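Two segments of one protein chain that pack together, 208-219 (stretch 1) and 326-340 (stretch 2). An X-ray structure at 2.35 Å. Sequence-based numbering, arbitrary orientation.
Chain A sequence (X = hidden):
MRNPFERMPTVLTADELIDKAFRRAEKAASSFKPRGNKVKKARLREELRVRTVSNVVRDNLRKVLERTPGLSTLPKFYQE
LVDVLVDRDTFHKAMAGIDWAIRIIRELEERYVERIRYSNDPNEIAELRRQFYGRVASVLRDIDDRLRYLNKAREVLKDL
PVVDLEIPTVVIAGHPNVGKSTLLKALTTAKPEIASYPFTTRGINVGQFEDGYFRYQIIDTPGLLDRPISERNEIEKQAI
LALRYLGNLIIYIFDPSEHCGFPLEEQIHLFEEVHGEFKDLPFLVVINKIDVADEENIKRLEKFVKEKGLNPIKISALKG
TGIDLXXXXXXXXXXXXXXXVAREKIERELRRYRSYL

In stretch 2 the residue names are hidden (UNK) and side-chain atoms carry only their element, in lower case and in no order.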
# COMPACT_ATOMS: atom_id res chain seq x y z
N GLN A 208 10.56 -17.53 0.19
CA GLN A 208 11.83 -17.04 -0.31
C GLN A 208 12.82 -18.17 -0.39
O GLN A 208 12.82 -19.08 0.43
CB GLN A 208 12.40 -15.99 0.64
CG GLN A 208 12.19 -14.54 0.25
CD GLN A 208 13.03 -13.59 1.11
OE1 GLN A 208 14.23 -13.83 1.35
NE2 GLN A 208 12.42 -12.50 1.57
N PHE A 209 13.67 -18.14 -1.41
CA PHE A 209 14.73 -19.12 -1.48
C PHE A 209 15.97 -18.34 -1.90
O PHE A 209 15.89 -17.41 -2.70
CB PHE A 209 14.38 -20.28 -2.43
CG PHE A 209 14.54 -19.99 -3.87
CD1 PHE A 209 15.80 -19.97 -4.45
CD2 PHE A 209 13.43 -19.82 -4.67
CE1 PHE A 209 15.94 -19.80 -5.81
CE2 PHE A 209 13.56 -19.64 -6.04
CZ PHE A 209 14.83 -19.63 -6.61
N GLU A 210 17.09 -18.69 -1.30
CA GLU A 210 18.32 -17.99 -1.57
C GLU A 210 19.25 -18.78 -2.48
O GLU A 210 19.35 -19.99 -2.38
CB GLU A 210 19.01 -17.68 -0.24
CG GLU A 210 20.24 -16.78 -0.33
CD GLU A 210 20.72 -16.30 1.05
OE1 GLU A 210 21.01 -17.16 1.92
OE2 GLU A 210 20.82 -15.07 1.26
N ASP A 211 19.89 -18.09 -3.41
CA ASP A 211 20.86 -18.71 -4.29
C ASP A 211 22.06 -17.78 -4.27
O ASP A 211 21.98 -16.64 -4.74
CB ASP A 211 20.36 -18.86 -5.72
CG ASP A 211 21.37 -19.57 -6.59
OD1 ASP A 211 21.72 -20.72 -6.25
OD2 ASP A 211 21.82 -18.97 -7.60
N GLY A 212 23.18 -18.27 -3.75
CA GLY A 212 24.35 -17.43 -3.64
C GLY A 212 23.97 -16.48 -2.52
O GLY A 212 23.57 -16.92 -1.44
N TYR A 213 24.06 -15.18 -2.76
CA TYR A 213 23.65 -14.23 -1.74
C TYR A 213 22.42 -13.45 -2.24
O TYR A 213 22.05 -12.42 -1.69
CB TYR A 213 24.81 -13.29 -1.36
CG TYR A 213 25.38 -12.47 -2.49
CD1 TYR A 213 24.74 -11.31 -2.91
CD2 TYR A 213 26.57 -12.84 -3.13
CE1 TYR A 213 25.27 -10.52 -3.94
CE2 TYR A 213 27.10 -12.06 -4.16
CZ TYR A 213 26.45 -10.90 -4.56
OH TYR A 213 26.98 -10.10 -5.53
N PHE A 214 21.79 -13.97 -3.29
CA PHE A 214 20.61 -13.35 -3.86
C PHE A 214 19.34 -14.03 -3.33
O PHE A 214 19.31 -15.25 -3.11
CB PHE A 214 20.63 -13.43 -5.39
CG PHE A 214 21.85 -12.81 -6.02
CD1 PHE A 214 23.06 -13.50 -6.07
CD2 PHE A 214 21.79 -11.52 -6.54
CE1 PHE A 214 24.19 -12.91 -6.63
CE2 PHE A 214 22.91 -10.92 -7.10
CZ PHE A 214 24.11 -11.62 -7.15
N ARG A 215 18.30 -13.24 -3.11
CA ARG A 215 17.05 -13.76 -2.62
C ARG A 215 15.98 -13.68 -3.69
O ARG A 215 15.94 -12.72 -4.48
CB ARG A 215 16.63 -13.00 -1.37
CG ARG A 215 17.61 -13.18 -0.21
CD ARG A 215 17.60 -11.98 0.73
NE ARG A 215 17.03 -12.28 2.04
CZ ARG A 215 17.59 -13.10 2.93
NH1 ARG A 215 18.74 -13.70 2.66
NH2 ARG A 215 16.99 -13.32 4.10
N TYR A 216 15.14 -14.71 -3.76
CA TYR A 216 14.05 -14.74 -4.72
C TYR A 216 12.76 -14.93 -3.96
O TYR A 216 12.64 -15.84 -3.15
CB TYR A 216 14.22 -15.88 -5.71
CG TYR A 216 15.44 -15.73 -6.57
CD1 TYR A 216 16.67 -16.21 -6.14
CD2 TYR A 216 15.37 -15.07 -7.79
CE1 TYR A 216 17.81 -16.02 -6.90
CE2 TYR A 216 16.51 -14.88 -8.55
CZ TYR A 216 17.73 -15.36 -8.10
OH TYR A 216 18.88 -15.17 -8.83
N GLN A 217 11.80 -14.05 -4.22
CA GLN A 217 10.52 -14.15 -3.54
C GLN A 217 9.53 -15.03 -4.34
O GLN A 217 9.45 -14.93 -5.56
CB GLN A 217 9.94 -12.75 -3.33
CG GLN A 217 8.75 -12.72 -2.41
CD GLN A 217 8.24 -11.33 -2.14
OE1 GLN A 217 7.88 -10.59 -3.07
NE2 GLN A 217 8.21 -10.95 -0.87
N ILE A 218 8.79 -15.89 -3.65
CA ILE A 218 7.81 -16.76 -4.29
C ILE A 218 6.44 -16.57 -3.64
O ILE A 218 6.32 -16.63 -2.43
CB ILE A 218 8.17 -18.27 -4.12
CG1 ILE A 218 9.67 -18.52 -4.32
CG2 ILE A 218 7.37 -19.09 -5.12
CD1 ILE A 218 10.19 -18.21 -5.71
N ILE A 219 5.41 -16.33 -4.46
CA ILE A 219 4.05 -16.19 -3.93
C ILE A 219 3.08 -16.99 -4.79
O ILE A 219 3.33 -17.22 -5.97
CB ILE A 219 3.53 -14.73 -3.94
CG1 ILE A 219 3.36 -14.23 -5.37
CG2 ILE A 219 4.49 -13.82 -3.20
CD1 ILE A 219 2.70 -12.87 -5.47
N UNK A 326 12.92 -26.51 -11.92
CA UNK A 326 12.18 -25.25 -11.81
C UNK A 326 13.04 -24.17 -11.15
O UNK A 326 13.14 -23.05 -11.65
c UNK A 326 10.87 -25.42 -10.99
c UNK A 326 10.21 -24.06 -10.80
c UNK A 326 9.92 -26.40 -11.72
N UNK A 327 13.67 -24.53 -10.03
CA UNK A 327 14.52 -23.61 -9.29
C UNK A 327 15.61 -23.12 -10.23
O UNK A 327 15.90 -21.93 -10.31
n UNK A 327 14.87 -23.76 -3.86
c UNK A 327 16.21 -23.61 -4.51
c UNK A 327 15.15 -24.35 -8.10
c UNK A 327 16.23 -24.29 -5.87
c UNK A 327 15.48 -23.48 -6.92
N UNK A 328 16.20 -24.07 -10.95
CA UNK A 328 17.26 -23.75 -11.90
C UNK A 328 16.76 -22.72 -12.88
O UNK A 328 17.39 -21.69 -13.11
o UNK A 328 18.80 -28.34 -12.25
c UNK A 328 17.68 -25.00 -12.68
o UNK A 328 19.16 -27.13 -14.06
c UNK A 328 18.89 -27.23 -12.83
c UNK A 328 18.67 -25.95 -12.01
N UNK A 329 15.61 -23.01 -13.49
CA UNK A 329 15.03 -22.13 -14.49
C UNK A 329 14.65 -20.75 -13.91
O UNK A 329 14.72 -19.74 -14.61
o UNK A 329 14.98 -22.61 -17.77
c UNK A 329 14.21 -21.70 -17.37
o UNK A 329 14.23 -20.54 -17.85
c UNK A 329 13.81 -22.80 -15.13
c UNK A 329 13.20 -22.03 -16.29
N UNK A 330 14.26 -20.72 -12.63
CA UNK A 330 13.89 -19.46 -11.98
C UNK A 330 15.13 -18.60 -11.92
O UNK A 330 15.13 -17.45 -12.33
c UNK A 330 12.02 -20.36 -10.57
c UNK A 330 13.39 -18.38 -9.76
c UNK A 330 13.39 -19.69 -10.54
c UNK A 330 11.48 -20.69 -9.19
N UNK A 331 16.20 -19.20 -11.40
CA UNK A 331 17.48 -18.54 -11.26
C UNK A 331 18.02 -18.02 -12.58
O UNK A 331 18.51 -16.90 -12.66
c UNK A 331 18.51 -19.49 -10.66
c UNK A 331 19.89 -18.86 -10.71
c UNK A 331 18.60 -21.15 -8.73
c UNK A 331 18.10 -19.83 -9.22
N UNK A 332 17.92 -18.82 -13.63
CA UNK A 332 18.41 -18.39 -14.93
C UNK A 332 17.62 -17.20 -15.46
O UNK A 332 18.17 -16.33 -16.15
n UNK A 332 18.67 -20.93 -20.73
c UNK A 332 18.63 -19.11 -17.37
c UNK A 332 18.78 -19.80 -19.77
c UNK A 332 18.43 -20.25 -18.35
c UNK A 332 18.33 -19.54 -15.94
N UNK A 333 16.34 -17.16 -15.14
CA UNK A 333 15.46 -16.10 -15.61
C UNK A 333 15.59 -14.82 -14.79
O UNK A 333 15.55 -13.72 -15.34
c UNK A 333 13.07 -15.42 -16.09
c UNK A 333 13.97 -16.53 -15.56
o UNK A 333 13.79 -17.71 -16.35
N UNK A 334 15.75 -14.97 -13.48
CA UNK A 334 15.79 -13.81 -12.62
C UNK A 334 17.12 -13.32 -12.05
O UNK A 334 17.16 -12.24 -11.47
c UNK A 334 12.81 -13.18 -12.84
c UNK A 334 13.33 -14.29 -11.92
c UNK A 334 14.78 -14.02 -11.49
c UNK A 334 12.47 -14.39 -10.69
N UNK A 335 18.20 -14.09 -12.20
CA UNK A 335 19.49 -13.66 -11.65
C UNK A 335 19.93 -12.29 -12.19
O UNK A 335 20.48 -11.48 -11.46
c UNK A 335 22.90 -15.47 -11.42
n UNK A 335 24.20 -16.15 -8.06
c UNK A 335 24.12 -15.65 -9.28
c UNK A 335 20.58 -14.70 -11.92
n UNK A 335 25.05 -14.80 -9.72
c UNK A 335 21.94 -14.29 -11.42
n UNK A 335 23.10 -15.98 -10.07
N UNK A 336 19.71 -12.04 -13.49
CA UNK A 336 20.12 -10.72 -13.99
C UNK A 336 19.40 -9.60 -13.25
O UNK A 336 20.03 -8.66 -12.76
c UNK A 336 19.37 -12.93 -14.60
c UNK A 336 18.85 -11.96 -15.62
c UNK A 336 19.78 -10.78 -15.48
N UNK A 337 18.08 -9.70 -13.15
CA UNK A 337 17.30 -8.68 -12.45
C UNK A 337 17.78 -8.56 -11.01
O UNK A 337 17.80 -7.47 -10.45
c UNK A 337 14.97 -8.05 -11.62
c UNK A 337 15.13 -6.64 -12.16
c UNK A 337 15.81 -9.02 -12.46
c UNK A 337 13.50 -8.46 -11.64
N UNK A 338 18.14 -9.68 -10.40
CA UNK A 338 18.61 -9.68 -9.01
C UNK A 338 19.90 -8.87 -8.87
O UNK A 338 20.09 -8.15 -7.89
c UNK A 338 18.82 -11.11 -8.54
N UNK A 339 20.80 -9.01 -9.84
CA UNK A 339 22.07 -8.28 -9.82
C UNK A 339 21.81 -6.80 -10.06
O UNK A 339 22.40 -5.94 -9.40
o UNK A 339 25.29 -11.58 -11.43
c UNK A 339 24.29 -10.91 -11.75
o UNK A 339 23.95 -10.75 -12.95
c UNK A 339 23.03 -8.84 -10.89
c UNK A 339 23.42 -10.30 -10.64
N UNK A 340 20.91 -6.50 -10.99
CA UNK A 340 20.56 -5.12 -11.29
C UNK A 340 19.91 -4.45 -10.09
O UNK A 340 20.17 -3.28 -9.83
n UNK A 340 18.36 -2.00 -16.18
c UNK A 340 18.65 -3.57 -14.25
c UNK A 340 19.60 -5.06 -12.48
c UNK A 340 18.47 -2.12 -14.69
c UNK A 340 19.14 -3.65 -12.82

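Position 326 carries three carbons, one holding the other two, and lies out of reach of stretch 1: Val326. Position 327 has four carbons in a row ending in nitrogen. The chain lies over one face of Phe209, its nitrogen 4.2 Å from the ring centroid, a cation-pi contact; this is Lys327, whose CE is 3.7 Å from Phe209 CD1. Positions 328 and 329 each show three carbons, the third bearing two oxygens, and neither touches stretch 1: Glu328 and Glu329.

Position 330 has four carbons forked at the first, one arm two carbons long, and meets Phe209, Tyr216 and Ile218. It is Ile330; its CG2 sits 3.7 Å from Phe209 CZ, at the ring edge. Position 331 repeats that fork and touches Phe209, Asp211 and Tyr216, so it is Ile331, with CG1 4.0 Å from Phe209 CE1.

Position 332, four carbons ending in nitrogen, points away: Lys332. Position 333 has one carbon carrying an oxygen and a carbon, and no contact with stretch 1. Thr333 spends its hydroxyl within the helix, OG1 donating to Glu329 O at 2.8 Å. Position 334 has four carbons forked at the second, points toward the strands and packs at the edge of the Tyr216 ring; it is Leu334, with CB 3.5 Å from Tyr216 CE2.

Position 335 shows three carbons, a nitrogen, then a carbon with two more nitrogens, reaching Asp211, Phe214 and Tyr216. In Arg335 one guanidinium face covers Phe214 CD1, 3.5 Å from NH2, while Asp211 OD2 lies near the guanidinium plane, 3.7 Å from NH2, a long salt bridge.

Position 336 closes three carbons onto its own backbone nitrogen and points away: Pro336. That ring leaves no amide hydrogen to donate, and the helix kinks here. Position 337, four carbons forked at the second, makes no contact: Leu337. Position 338 has a single carbon, against Phe214 and Tyr216; Ala338 CB is 3.6 Å from Phe214 CD2, where the backbones approach to 6.6 Å between CA atoms. Position 339, three carbons with two oxygens on the third, touches Phe214; it is Glu339, its CG 3.6 Å from Phe214 CE2. Position 340, four carbons ending in nitrogen, is out of reach: Lys340.

The rule is alternation meeting helical periodicity. Phe209, Asp211, Phe214 and Tyr216 point toward the helix from a hairpin closed by a type II' turn, while Glu210 and Arg215 point away. No hydrogen bond crosses; aromatic and aliphatic packing dominates, supplemented by charged side chains laid against Phe209 and Phe214.

Stretch 2 (326-340) VKEEIIKTLRPLAEK
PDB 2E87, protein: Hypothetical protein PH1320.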